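Local coordinates for protein putative glycosyl hydrolase (Bacteroides thetaiotaomicron VPI-5482, PDB 3K11) that is probably a glycosyl hydrolase of family 88, with a fold built largely of helices, though its substrate has not been established, at residues L72-F77 with D132-Q137; H299-T304 with I348-V353. All blocks are in the same frame, centred on the assembly; numbering follows the deposited sequence. Where two conformers were deposited one is given.

Interaction 1: L72-F77 with D132-Q137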
loop_
_atom_site.group_PDB
_atom_site.type_symbol
_atom_site.label_atom_id
_atom_site.label_comp_id
_atom_site.label_asym_id
_atom_site.label_seq_id
_atom_site.Cartn_x
_atom_site.Cartn_y
_atom_site.Cartn_z
ATOM N N LEU A 72 40.919 -23.035 9.445
ATOM C CA LEU A 72 39.728 -23.787 9.820
ATOM C C LEU A 72 39.202 -24.436 8.534
ATOM O O LEU A 72 39.173 -23.796 7.474
ATOM C CB LEU A 72 38.685 -22.848 10.413
ATOM C CG LEU A 72 39.067 -22.052 11.673
ATOM C CD1 LEU A 72 37.912 -21.263 12.159
ATOM C CD2 LEU A 72 39.608 -23.034 12.749
ATOM N N GLU A 73 38.816 -25.695 8.613
ATOM C CA GLU A 73 38.258 -26.394 7.458
ATOM C C GLU A 73 37.039 -25.634 6.945
ATOM O O GLU A 73 36.155 -25.242 7.733
ATOM C CB GLU A 73 37.862 -27.832 7.850
ATOM C CG GLU A 73 37.291 -28.588 6.668
ATOM C CD GLU A 73 36.920 -29.991 6.971
ATOM O OE1 GLU A 73 36.944 -30.375 8.148
ATOM O OE2 GLU A 73 36.551 -30.695 6.009
ATOM N N ARG A 74 36.958 -25.423 5.634
ATOM C CA ARG A 74 35.877 -24.634 5.112
ATOM C C ARG A 74 34.669 -25.505 4.810
ATOM O O ARG A 74 34.704 -26.310 3.897
ATOM C CB ARG A 74 36.327 -23.926 3.847
ATOM C CG ARG A 74 37.573 -23.076 3.982
ATOM C CD ARG A 74 37.363 -22.016 4.925
ATOM N NE ARG A 74 38.313 -20.901 4.825
ATOM C CZ ARG A 74 39.082 -20.434 5.810
ATOM N NH1 ARG A 74 39.205 -21.063 6.975
ATOM N NH2 ARG A 74 39.766 -19.327 5.614
ATOM N N GLY A 75 33.632 -25.385 5.606
ATOM C CA GLY A 75 32.324 -25.981 5.299
ATOM C C GLY A 75 31.506 -24.890 4.636
ATOM O O GLY A 75 32.056 -23.870 4.265
ATOM N N ALA A 76 30.200 -25.072 4.488
ATOM C CA ALA A 76 29.382 -24.052 3.822
ATOM C C ALA A 76 29.237 -22.806 4.645
ATOM O O ALA A 76 29.033 -21.742 4.084
ATOM C CB ALA A 76 27.968 -24.620 3.447
ATOM N N PHE A 77 29.346 -22.900 5.978
ATOM C CA PHE A 77 29.129 -21.744 6.832
ATOM C C PHE A 77 30.286 -21.508 7.795
ATOM O O PHE A 77 30.830 -22.476 8.342
ATOM C CB PHE A 77 27.878 -21.970 7.645
ATOM C CG PHE A 77 26.699 -22.327 6.805
ATOM C CD1 PHE A 77 26.144 -21.368 5.956
ATOM C CD2 PHE A 77 26.218 -23.637 6.771
ATOM C CE1 PHE A 77 25.105 -21.710 5.113
ATOM C CE2 PHE A 77 25.164 -23.971 5.958
ATOM C CZ PHE A 77 24.600 -22.982 5.121
ATOM N N ASP A 132 44.963 -17.423 9.076
ATOM C CA ASP A 132 43.590 -17.575 8.553
ATOM C C ASP A 132 42.793 -16.303 8.817
ATOM O O ASP A 132 42.626 -15.867 9.953
ATOM C CB ASP A 132 42.968 -18.775 9.270
ATOM C CG ASP A 132 41.615 -19.179 8.737
ATOM O OD1 ASP A 132 41.004 -18.440 7.947
ATOM O OD2 ASP A 132 41.151 -20.252 9.167
ATOM N N SER A 133 42.272 -15.704 7.760
ATOM C CA SER A 133 41.426 -14.527 7.919
ATOM C C SER A 133 40.246 -14.751 8.873
ATOM O O SER A 133 39.762 -13.805 9.505
ATOM C CB SER A 133 40.898 -14.100 6.564
ATOM O OG SER A 133 40.095 -15.137 6.024
ATOM N N GLN A 134 39.771 -15.994 9.011
ATOM C CA GLN A 134 38.665 -16.262 9.939
ATOM C C GLN A 134 39.134 -16.077 11.367
ATOM O O GLN A 134 38.367 -15.691 12.262
ATOM C CB GLN A 134 38.097 -17.678 9.730
ATOM C CG GLN A 134 37.357 -17.829 8.399
ATOM C CD GLN A 134 36.517 -19.102 8.310
ATOM O OE1 GLN A 134 36.161 -19.691 9.332
ATOM N NE2 GLN A 134 36.172 -19.509 7.079
ATOM N N LEU A 135 40.404 -16.368 11.609
ATOM C CA LEU A 135 40.949 -16.178 12.939
ATOM C C LEU A 135 41.238 -14.718 13.236
ATOM O O LEU A 135 41.167 -14.289 14.398
ATOM C CB LEU A 135 42.172 -17.078 13.179
ATOM C CG LEU A 135 41.772 -18.401 13.816
ATOM C CD1 LEU A 135 41.297 -18.171 15.255
ATOM C CD2 LEU A 135 40.778 -19.260 13.000
ATOM N N LEU A 136 41.555 -13.942 12.214
ATOM C CA LEU A 136 41.746 -12.525 12.439
ATOM C C LEU A 136 40.441 -11.829 12.855
ATOM O O LEU A 136 40.461 -10.819 13.566
ATOM C CB LEU A 136 42.390 -11.855 11.205
ATOM C CG LEU A 136 43.848 -12.301 10.975
ATOM C CD1 LEU A 136 44.340 -11.628 9.724
ATOM C CD2 LEU A 136 44.786 -12.012 12.144
ATOM N N GLN A 137 39.304 -12.382 12.441
ATOM C CA GLN A 137 38.017 -11.829 12.801
ATOM C C GLN A 137 37.805 -12.040 14.305
ATOM O O GLN A 137 37.337 -11.148 14.999
ATOM C CB GLN A 137 36.891 -12.510 12.008
ATOM C CG GLN A 137 35.578 -11.861 12.265
ATOM C CD GLN A 137 34.400 -12.429 11.504
ATOM O OE1 GLN A 137 34.301 -13.645 11.306
ATOM N NE2 GLN A 137 33.460 -11.557 11.140
#

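Interaction 2: H299-T304 with I348-V353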
loop_
_atom_site.group_PDB
_atom_site.type_symbol
_atom_site.label_atom_id
_atom_site.label_comp_id
_atom_site.label_asym_id
_atom_site.label_seq_id
_atom_site.Cartn_x
_atom_site.Cartn_y
_atom_site.Cartn_z
ATOM N N HIS A 299 6.442 -1.701 17.764
ATOM C CA HIS A 299 7.071 -2.377 16.631
ATOM C C HIS A 299 6.337 -3.668 16.268
ATOM O O HIS A 299 6.103 -3.975 15.098
ATOM C CB HIS A 299 8.535 -2.661 16.958
ATOM C CG HIS A 299 9.372 -2.999 15.767
ATOM N ND1 HIS A 299 10.549 -3.708 15.876
ATOM C CD2 HIS A 299 9.200 -2.740 14.443
ATOM C CE1 HIS A 299 11.087 -3.840 14.670
ATOM N NE2 HIS A 299 10.294 -3.261 13.782
ATOM N N VAL A 300 5.899 -4.385 17.287
ATOM C CA VAL A 300 5.095 -5.590 17.065
ATOM C C VAL A 300 3.847 -5.250 16.230
ATOM O O VAL A 300 3.520 -5.949 15.235
ATOM C CB VAL A 300 4.701 -6.278 18.365
ATOM C CG1 VAL A 300 3.534 -7.279 18.149
ATOM C CG2 VAL A 300 5.873 -6.986 18.998
ATOM N N ARG A 301 3.140 -4.197 16.626
ATOM C CA ARG A 301 1.935 -3.811 15.919
ATOM C C ARG A 301 2.199 -3.408 14.461
ATOM O O ARG A 301 1.393 -3.718 13.582
ATOM C CB ARG A 301 1.197 -2.699 16.676
ATOM C CG ARG A 301 0.529 -3.179 17.955
ATOM C CD ARG A 301 -0.397 -2.110 18.528
ATOM N NE ARG A 301 0.336 -1.012 19.136
ATOM C CZ ARG A 301 0.766 -0.990 20.403
ATOM N NH1 ARG A 301 0.583 -2.015 21.246
ATOM N NH2 ARG A 301 1.443 0.057 20.830
ATOM N N GLY A 302 3.293 -2.697 14.211
ATOM C CA GLY A 302 3.632 -2.251 12.844
ATOM C C GLY A 302 4.067 -3.377 11.956
ATOM O O GLY A 302 3.673 -3.440 10.812
ATOM N N VAL A 303 4.898 -4.265 12.478
ATOM C CA VAL A 303 5.376 -5.419 11.715
ATOM C C VAL A 303 4.236 -6.367 11.389
ATOM O O VAL A 303 4.063 -6.777 10.229
ATOM C CB VAL A 303 6.543 -6.188 12.444
ATOM C CG1 VAL A 303 6.812 -7.578 11.756
ATOM C CG2 VAL A 303 7.839 -5.292 12.500
ATOM N N THR A 304 3.434 -6.734 12.392
ATOM C CA THR A 304 2.472 -7.789 12.195
ATOM C C THR A 304 1.401 -7.372 11.209
ATOM O O THR A 304 0.926 -8.195 10.461
ATOM C CB THR A 304 1.829 -8.224 13.476
ATOM O OG1 THR A 304 1.313 -7.075 14.162
ATOM C CG2 THR A 304 2.837 -8.943 14.395
ATOM N N ILE A 348 -4.109 -14.605 21.867
ATOM C CA ILE A 348 -5.228 -14.725 20.936
ATOM C C ILE A 348 -4.898 -13.892 19.684
ATOM O O ILE A 348 -5.080 -14.325 18.508
ATOM C CB ILE A 348 -6.566 -14.243 21.559
ATOM C CG1 ILE A 348 -7.058 -15.209 22.647
ATOM C CG2 ILE A 348 -7.620 -14.119 20.462
ATOM C CD1 ILE A 348 -8.214 -14.676 23.547
ATOM N N ALA A 349 -4.369 -12.701 19.907
ATOM C CA ALA A 349 -4.059 -11.805 18.802
ATOM C C ALA A 349 -2.884 -12.247 17.939
ATOM O O ALA A 349 -2.930 -12.104 16.723
ATOM C CB ALA A 349 -3.830 -10.352 19.307
ATOM N N TYR A 350 -1.827 -12.765 18.567
ATOM C CA TYR A 350 -0.596 -13.021 17.854
ATOM C C TYR A 350 -0.227 -14.471 17.609
ATOM O O TYR A 350 0.623 -14.743 16.788
ATOM C CB TYR A 350 0.563 -12.242 18.512
ATOM C CG TYR A 350 0.343 -10.749 18.413
ATOM C CD1 TYR A 350 0.309 -10.108 17.178
ATOM C CD2 TYR A 350 0.099 -9.976 19.562
ATOM C CE1 TYR A 350 0.079 -8.765 17.090
ATOM C CE2 TYR A 350 -0.163 -8.591 19.462
ATOM C CZ TYR A 350 -0.149 -7.999 18.221
ATOM O OH TYR A 350 -0.360 -6.622 18.079
ATOM N N GLY A 351 -0.807 -15.423 18.350
ATOM C CA GLY A 351 -0.466 -16.811 18.132
ATOM C C GLY A 351 -0.633 -17.243 16.688
ATOM O O GLY A 351 0.235 -17.895 16.131
ATOM N N PRO A 352 -1.763 -16.887 16.072
ATOM C CA PRO A 352 -1.971 -17.274 14.670
ATOM C C PRO A 352 -1.025 -16.630 13.664
ATOM O O PRO A 352 -0.744 -17.227 12.610
ATOM C CB PRO A 352 -3.418 -16.869 14.428
ATOM C CG PRO A 352 -4.051 -16.938 15.767
ATOM C CD PRO A 352 -2.992 -16.314 16.650
ATOM N N VAL A 353 -0.525 -15.438 13.992
ATOM C CA VAL A 353 0.495 -14.756 13.204
ATOM C C VAL A 353 1.788 -15.559 13.218
ATOM O O VAL A 353 2.369 -15.853 12.187
ATOM C CB VAL A 353 0.747 -13.339 13.722
ATOM C CG1 VAL A 353 1.829 -12.624 12.861
ATOM C CG2 VAL A 353 -0.578 -12.520 13.692
#

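Interaction 1: L72-F77 with D132-Q137
Arg74 reaches from the loop after strand 70-72 to Asp132, the N-cap residue of helix 133-139, in a helical fold consistent with the (alpha/alpha)6 barrel of family 88. The salt bridge is end-on and two-pronged: Arg74 NH2 lies 2.8 Å from Asp132 OD1 and Arg74 NH1 lies 3.0 Å from Asp132 OD2, both acceptors close to the guanidinium plane. Aspartate suits the N-cap: its short side chain can turn back to Gln134 N, and its two oxygens can each take two donors. OD2 also receives the backbone N of Leu72, at 2.8 Å and 164°, while OD1 takes Gln134 N as the capping bond, on the face of the carboxylate opposite Arg74 NH2. A further bond, Arg74 NH1 to Leu72 O at 2.8 Å, helps to fix the guanidinium.

Stacking adds to the charge pairing. Gln134 NE2 lies over one guanidinium face, toward its rim, 3.3 Å from Arg74 CZ, with the amide and guanidinium planes 19° apart; the neighbouring Arg74 nitrogens are donors like NE2 and do not bond to it.

Apolar contact is left to the branched ends of two leucines, which cross at about a right angle beside Phe121 of helix 101-128. With CG of Leu72 anti to its carbonyl carbon (chi1 -60°), that CG meets Leu135 CD2 at 3.5 Å.

Interaction 2: H299-T304 with I348-V353
Helix segments 299-304 and 348-353, the latter kinked at Pro352, whose N has no hydrogen to donate, run at 45° to each other with their axes 12.1 Å apart, and Thr304 and Val353 bring their CA atoms nearest, at 7.3 Å. An aromatic side chain is long enough to span such a separation, and Tyr350 does so. Val300 CG1 lies over one face of its ring, 4.0 Å from the ring centroid and 22° off the normal, a CH-pi contact displaced toward the CZ side; Ala349 CB lies over the opposite face. The methyl is directed there by chi1 of Val300 (163°), which sets CG1 anti to the backbone N.

Both helices belong to a fold that is probably the (alpha/alpha)6 barrel expected for this family, and Leu336 of helix 326-342 touches Val300, Thr304 and Val353.

Thr304 approaches the ring from its edge, OG1 3.6 Å from Tyr350 CE1. Its hydroxyl donates to Val300 O, one turn back, at 2.7 Å; this satisfies a polar group beside apolar neighbours and leaves CG2 to pack 4.1 Å from Val353 CG1. At the phenol end, Arg301 CG passes 3.6 Å from Tyr350 OH. The polar ends of both residues turn to Asp258 of the third subunit: Tyr350 OH hydrogen-bonds to its OD2, and Arg301 NH1 makes a salt bridge with its OD1.

Overall arrangement
The two contacts follow one another along the chain and lie on opposite sides of its centre, about 38 Å apart between centres and about 24 Å between nearest atoms, so neither touches the other. Interaction 1 ties a loop to a helix start through a salt bridge, a backbone hydrogen bond and leucine packing, whereas interaction 2 joins two helices mainly through apolar and aromatic contact. Each also borders a different copy of the protein: Gly75 O of this chain accepts from Ser9 OG of the second subunit, and interaction 2 faces the third. A 1,2-ethanediol, probably from the crystallisation liquor, lies about 5 Å from the Asp132 side chain, and another such molecule about 3 Å from that of Arg301.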